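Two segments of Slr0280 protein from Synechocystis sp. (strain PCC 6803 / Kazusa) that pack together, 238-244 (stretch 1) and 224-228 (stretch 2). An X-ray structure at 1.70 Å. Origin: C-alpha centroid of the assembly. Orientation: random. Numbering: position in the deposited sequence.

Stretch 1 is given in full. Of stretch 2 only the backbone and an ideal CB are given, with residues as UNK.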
ATOM      1  N   VAL A 238     -27.369   5.520   3.565  1.00  6.94           N
ATOM      2  CA  VAL A 238     -27.517   6.936   3.848  1.00  5.53           C
ATOM      3  C   VAL A 238     -26.443   7.683   3.075  1.00  7.47           C
ATOM      4  O   VAL A 238     -25.245   7.551   3.363  1.00  8.21           O
ATOM      5  CB  VAL A 238     -27.393   7.242   5.344  1.00  8.93           C
ATOM      6  CG1 VAL A 238     -27.760   8.707   5.607  1.00  6.82           C
ATOM      7  CG2 VAL A 238     -28.297   6.318   6.162  1.00 10.73           C
ATOM      8  N   HIS A 239     -26.876   8.454   2.082  1.00  5.81           N
ATOM      9  CA  HIS A 239     -25.975   9.152   1.172  1.00  5.23           C
ATOM     10  C   HIS A 239     -25.731  10.579   1.615  1.00  6.47           C
ATOM     11  O   HIS A 239     -26.681  11.346   1.765  1.00  8.22           O
ATOM     12  CB  HIS A 239     -26.581   9.169  -0.224  1.00  5.07           C
ATOM     13  CG  HIS A 239     -26.730   7.814  -0.819  1.00  7.64           C
ATOM     14  ND1 HIS A 239     -25.727   7.218  -1.560  1.00  7.39           N
ATOM     15  CD2 HIS A 239     -27.741   6.916  -0.761  1.00  7.45           C
ATOM     16  CE1 HIS A 239     -26.122   6.020  -1.942  1.00  7.03           C
ATOM     17  NE2 HIS A 239     -27.341   5.804  -1.465  1.00  9.50           N
ATOM     18  N   PHE A 240     -24.461  10.937   1.808  1.00  7.37           N
ATOM     19  CA  PHE A 240     -24.096  12.261   2.314  1.00  6.12           C
ATOM     20  C   PHE A 240     -23.400  13.119   1.278  1.00  9.22           C
ATOM     21  O   PHE A 240     -22.507  12.654   0.555  1.00  7.98           O
ATOM     22  CB  PHE A 240     -23.150  12.143   3.517  1.00  6.38           C
ATOM     23  CG  PHE A 240     -23.818  11.662   4.774  1.00  9.11           C
ATOM     24  CD1 PHE A 240     -23.986  10.303   5.011  1.00  8.44           C
ATOM     25  CD2 PHE A 240     -24.280  12.569   5.718  1.00  8.05           C
ATOM     26  CE1 PHE A 240     -24.616   9.854   6.180  1.00  8.09           C
ATOM     27  CE2 PHE A 240     -24.906  12.133   6.893  1.00  8.66           C
ATOM     28  CZ  PHE A 240     -25.072  10.775   7.125  1.00  8.47           C
ATOM     29  N   GLN A 241     -23.791  14.388   1.244  1.00  7.48           N
ATOM     30  CA  GLN A 241     -23.031  15.422   0.567  1.00  6.88           C
ATOM     31  C   GLN A 241     -22.410  16.315   1.649  1.00 10.27           C
ATOM     32  O   GLN A 241     -23.114  17.018   2.377  1.00 10.04           O
ATOM     33  CB  GLN A 241     -23.938  16.240  -0.348  1.00  8.23           C
ATOM     34  CG  GLN A 241     -23.198  17.292  -1.164  1.00  8.59           C
ATOM     35  CD  GLN A 241     -22.380  16.681  -2.295  1.00  8.93           C
ATOM     36  OE1 GLN A 241     -22.798  15.696  -2.911  1.00 11.43           O
ATOM     37  NE2 GLN A 241     -21.209  17.258  -2.568  1.00 10.13           N
ATOM     38  N   LEU A 242     -21.089  16.283   1.765  1.00  7.76           N
ATOM     39  CA  LEU A 242     -20.406  16.959   2.871  1.00  8.30           C
ATOM     40  C   LEU A 242     -19.673  18.210   2.426  1.00 11.73           C
ATOM     41  O   LEU A 242     -19.173  18.269   1.302  1.00 11.67           O
ATOM     42  CB  LEU A 242     -19.391  16.009   3.517  1.00  9.08           C
ATOM     43  CG  LEU A 242     -19.962  14.725   4.117  1.00 10.48           C
ATOM     44  CD1 LEU A 242     -18.848  13.796   4.591  1.00  9.72           C
ATOM     45  CD2 LEU A 242     -20.917  15.054   5.255  1.00  8.05           C
ATOM     46  N   PRO A 243     -19.591  19.212   3.313  1.00 12.66           N
ATOM     47  CA  PRO A 243     -18.703  20.353   3.074  1.00 13.72           C
ATOM     48  C   PRO A 243     -17.271  19.852   2.884  1.00 11.05           C
ATOM     49  O   PRO A 243     -16.894  18.822   3.466  1.00 10.50           O
ATOM     50  CB  PRO A 243     -18.800  21.154   4.377  1.00 15.90           C
ATOM     51  CG  PRO A 243     -20.103  20.750   4.990  1.00 20.85           C
ATOM     52  CD  PRO A 243     -20.309  19.315   4.594  1.00 14.08           C
ATOM     53  N   VAL A 244     -16.497  20.553   2.063  1.00 13.90           N
ATOM     54  CA  VAL A 244     -15.098  20.204   1.840  1.00 12.93           C
ATOM     55  C   VAL A 244     -14.364  20.071   3.170  1.00 13.90           C
ATOM     56  O   VAL A 244     -14.524  20.906   4.053  1.00 17.49           O
ATOM     57  CB  VAL A 244     -14.395  21.268   0.979  1.00 16.68           C
ATOM     58  CG1 VAL A 244     -12.878  21.090   1.033  1.00 16.16           C
ATOM     59  CG2 VAL A 244     -14.890  21.206  -0.471  1.00 15.90           C
ATOM     60  N   UNK A 224     -25.869  22.425   6.821  1.00 31.29           N
ATOM     61  CA  UNK A 224     -24.572  22.387   6.147  1.00 29.67           C
ATOM     62  C   UNK A 224     -24.381  21.078   5.374  1.00 21.92           C
ATOM     63  O   UNK A 224     -24.062  21.099   4.187  1.00 27.53           O
ATOM     64  CB  UNK A 224     -23.444  22.564   7.165  1.00 29.67           C
ATOM     65  N   UNK A 225     -24.584  19.941   6.038  1.00 18.83           N
ATOM     66  CA  UNK A 225     -24.568  18.664   5.331  1.00 15.48           C
ATOM     67  C   UNK A 225     -25.919  18.451   4.677  1.00 16.64           C
ATOM     68  O   UNK A 225     -26.922  19.062   5.069  1.00 16.75           O
ATOM     69  CB  UNK A 225     -24.232  17.509   6.276  1.00 15.48           C
ATOM     70  N   UNK A 226     -25.946  17.581   3.674  1.00 10.89           N
ATOM     71  CA  UNK A 226     -27.204  17.088   3.141  1.00 11.00           C
ATOM     72  C   UNK A 226     -27.093  15.587   3.118  1.00 10.13           C
ATOM     73  O   UNK A 226     -26.023  15.049   2.851  1.00  9.62           O
ATOM     74  CB  UNK A 226     -27.511  17.656   1.754  1.00 11.00           C
ATOM     75  N   UNK A 227     -28.181  14.900   3.431  1.00  8.91           N
ATOM     76  CA  UNK A 227     -28.170  13.453   3.370  1.00  7.04           C
ATOM     77  C   UNK A 227     -29.517  12.918   2.912  1.00 10.49           C
ATOM     78  O   UNK A 227     -30.537  13.600   3.024  1.00 10.13           O
ATOM     79  CB  UNK A 227     -27.800  12.865   4.733  1.00  7.04           C
ATOM     80  N   UNK A 228     -29.513  11.695   2.402  1.00  8.73           N
ATOM     81  CA  UNK A 228     -30.701  11.126   1.787  1.00 10.95           C
ATOM     82  C   UNK A 228     -30.659   9.628   1.953  1.00  9.30           C
ATOM     83  O   UNK A 228     -29.612   8.996   1.748  1.00  8.73           O
ATOM     84  CB  UNK A 228     -30.806  11.510   0.310  1.00 10.95           C
TER

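Position 224 lies just before the paired strands, beside Pro243, in the part of stretch 1 beyond its strand. Its CA-to-CB bond points sideways, and the ideal CB is 4.4 Å from Pro243 CG. The proline ring offers an apolar surface but no donor, so any side chain with a methylene or two to lay against it would suit. The residue is Gln224, whose CG lies 3.6 Å from Pro243 CG. Its backbone adds a further link: a water donates to Gln224 O and to Gln241 O, bridging the two stretches.

At position 225 the bond again points sideways, into mostly apolar surroundings: the ideal CB is 4.2 Å from Leu242 CD2 and 4.6 Å from Pro243 CD, with the Phe240 ring farther along. Gln241 O, 4.1 Å from that CB, already accepts from the N of position 226 and from the water, so an apolar side chain remains suitable. The extended backbone, at phi -81° and psi 160°, tolerates beta-branching; valine, isoleucine or leucine would fit. Ile225 is found. Its CG2 sits 3.7 Å from Leu242 CD2 and 4.0 Å from Pro243 CD, while CD1 reaches the edge of the Phe240 ring, 3.9 Å from CE2. The two ends of the branched side chain thus touch different neighbours.

Position 226 pairs with Gln241 in the antiparallel ladder. For any residue but proline, its N can donate to Gln241 O (3.2 Å) while its O accepts from Gln241 N (2.8 Å). The CB shares a face with those of His239 and Gln241, at 4.4 Å from Gln241 CB; a long polar residue or threonine would do. Arg226 extends alongside, bringing the edge of its guanidinium near Gln241, with Arg226 NH2 4.2 Å from Gln241 CG: packing, not a hydrogen bond.

Position 227 is the non-hydrogen-bonded partner of Phe240, and the CA atoms come within 4.4 Å. The ideal CB already lies 3.7 Å from Phe240 CD2 and 4.2 Å from Val238 CG1, so an aromatic or branched aliphatic side chain would suit. In Tyr227, CB sits over the face of the Phe240 ring, 3.9 Å from its centroid, a CH-pi contact. The ring itself slides past that of Phe240, planes at 27° and barely overlapping, and its CD2 lies 3.9 Å from Val238 CG1. The hydroxyl bonds elsewhere in the structure.

Position 228 returns to the face of His239 and Gln241. Its N donates to His239 O (2.9 Å), and its O accepts from His239 N (2.8 Å). With the ideal CB 4.4 Å from His239 O, many polar residues would serve. Arg228 is deposited; its end leads away from stretch 1.

Stretch 2 (224-228) QIRYR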
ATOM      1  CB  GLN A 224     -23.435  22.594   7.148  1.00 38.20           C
ATOM      2  CG  GLN A 224     -22.199  23.236   6.550  1.00 34.17           C
ATOM      3  CD  GLN A 224     -22.429  24.684   6.173  1.00 47.54           C
ATOM      4  OE1 GLN A 224     -23.238  25.377   6.795  1.00 51.43           O
ATOM      5  NE2 GLN A 224     -21.723  25.153   5.146  1.00 43.54           N
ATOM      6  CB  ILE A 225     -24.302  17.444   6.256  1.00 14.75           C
ATOM      7  CG1 ILE A 225     -25.449  17.249   7.250  1.00 18.63           C
ATOM      8  CG2 ILE A 225     -22.980  17.580   6.972  1.00 15.43           C
ATOM      9  CD1 ILE A 225     -25.492  15.865   7.881  1.00 18.27           C
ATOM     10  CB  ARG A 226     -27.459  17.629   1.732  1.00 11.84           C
ATOM     11  CG  ARG A 226     -27.572  19.133   1.683  1.00 14.46           C
ATOM     12  CD  ARG A 226     -27.566  19.655   0.255  1.00 21.84           C
ATOM     13  NE  ARG A 226     -27.309  21.096   0.207  1.00 28.72           N
ATOM     14  CZ  ARG A 226     -26.244  21.653  -0.367  1.00 33.74           C
ATOM     15  NH1 ARG A 226     -26.095  22.975  -0.343  1.00 33.47           N
ATOM     16  NH2 ARG A 226     -25.334  20.894  -0.973  1.00 28.11           N
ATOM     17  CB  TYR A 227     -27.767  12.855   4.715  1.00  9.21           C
ATOM     18  CG  TYR A 227     -28.802  13.029   5.813  1.00  9.25           C
ATOM     19  CD1 TYR A 227     -28.858  14.200   6.562  1.00 11.38           C
ATOM     20  CD2 TYR A 227     -29.707  12.019   6.106  1.00 10.21           C
ATOM     21  CE1 TYR A 227     -29.792  14.361   7.574  1.00 13.00           C
ATOM     22  CE2 TYR A 227     -30.648  12.170   7.120  1.00 12.75           C
ATOM     23  CZ  TYR A 227     -30.680  13.347   7.846  1.00 16.10           C
ATOM     24  OH  TYR A 227     -31.606  13.505   8.855  1.00 19.55           O
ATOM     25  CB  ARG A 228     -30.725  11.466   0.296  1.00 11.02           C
ATOM     26  CG  ARG A 228     -32.045  11.198  -0.402  1.00 14.74           C
ATOM     27  CD  ARG A 228     -32.016  11.878  -1.759  1.00 17.15           C
ATOM     28  NE  ARG A 228     -33.320  11.917  -2.415  1.00 18.00           N
ATOM     29  CZ  ARG A 228     -34.140  12.960  -2.365  1.00 18.23           C
ATOM     30  NH1 ARG A 228     -33.785  14.048  -1.680  1.00 17.08           N
ATOM     31  NH2 ARG A 228     -35.305  12.917  -3.002  1.00 13.81           N
TER
HETATM   32  O   HOH W   1     -23.470  20.014   1.874  1.00 26.17           O
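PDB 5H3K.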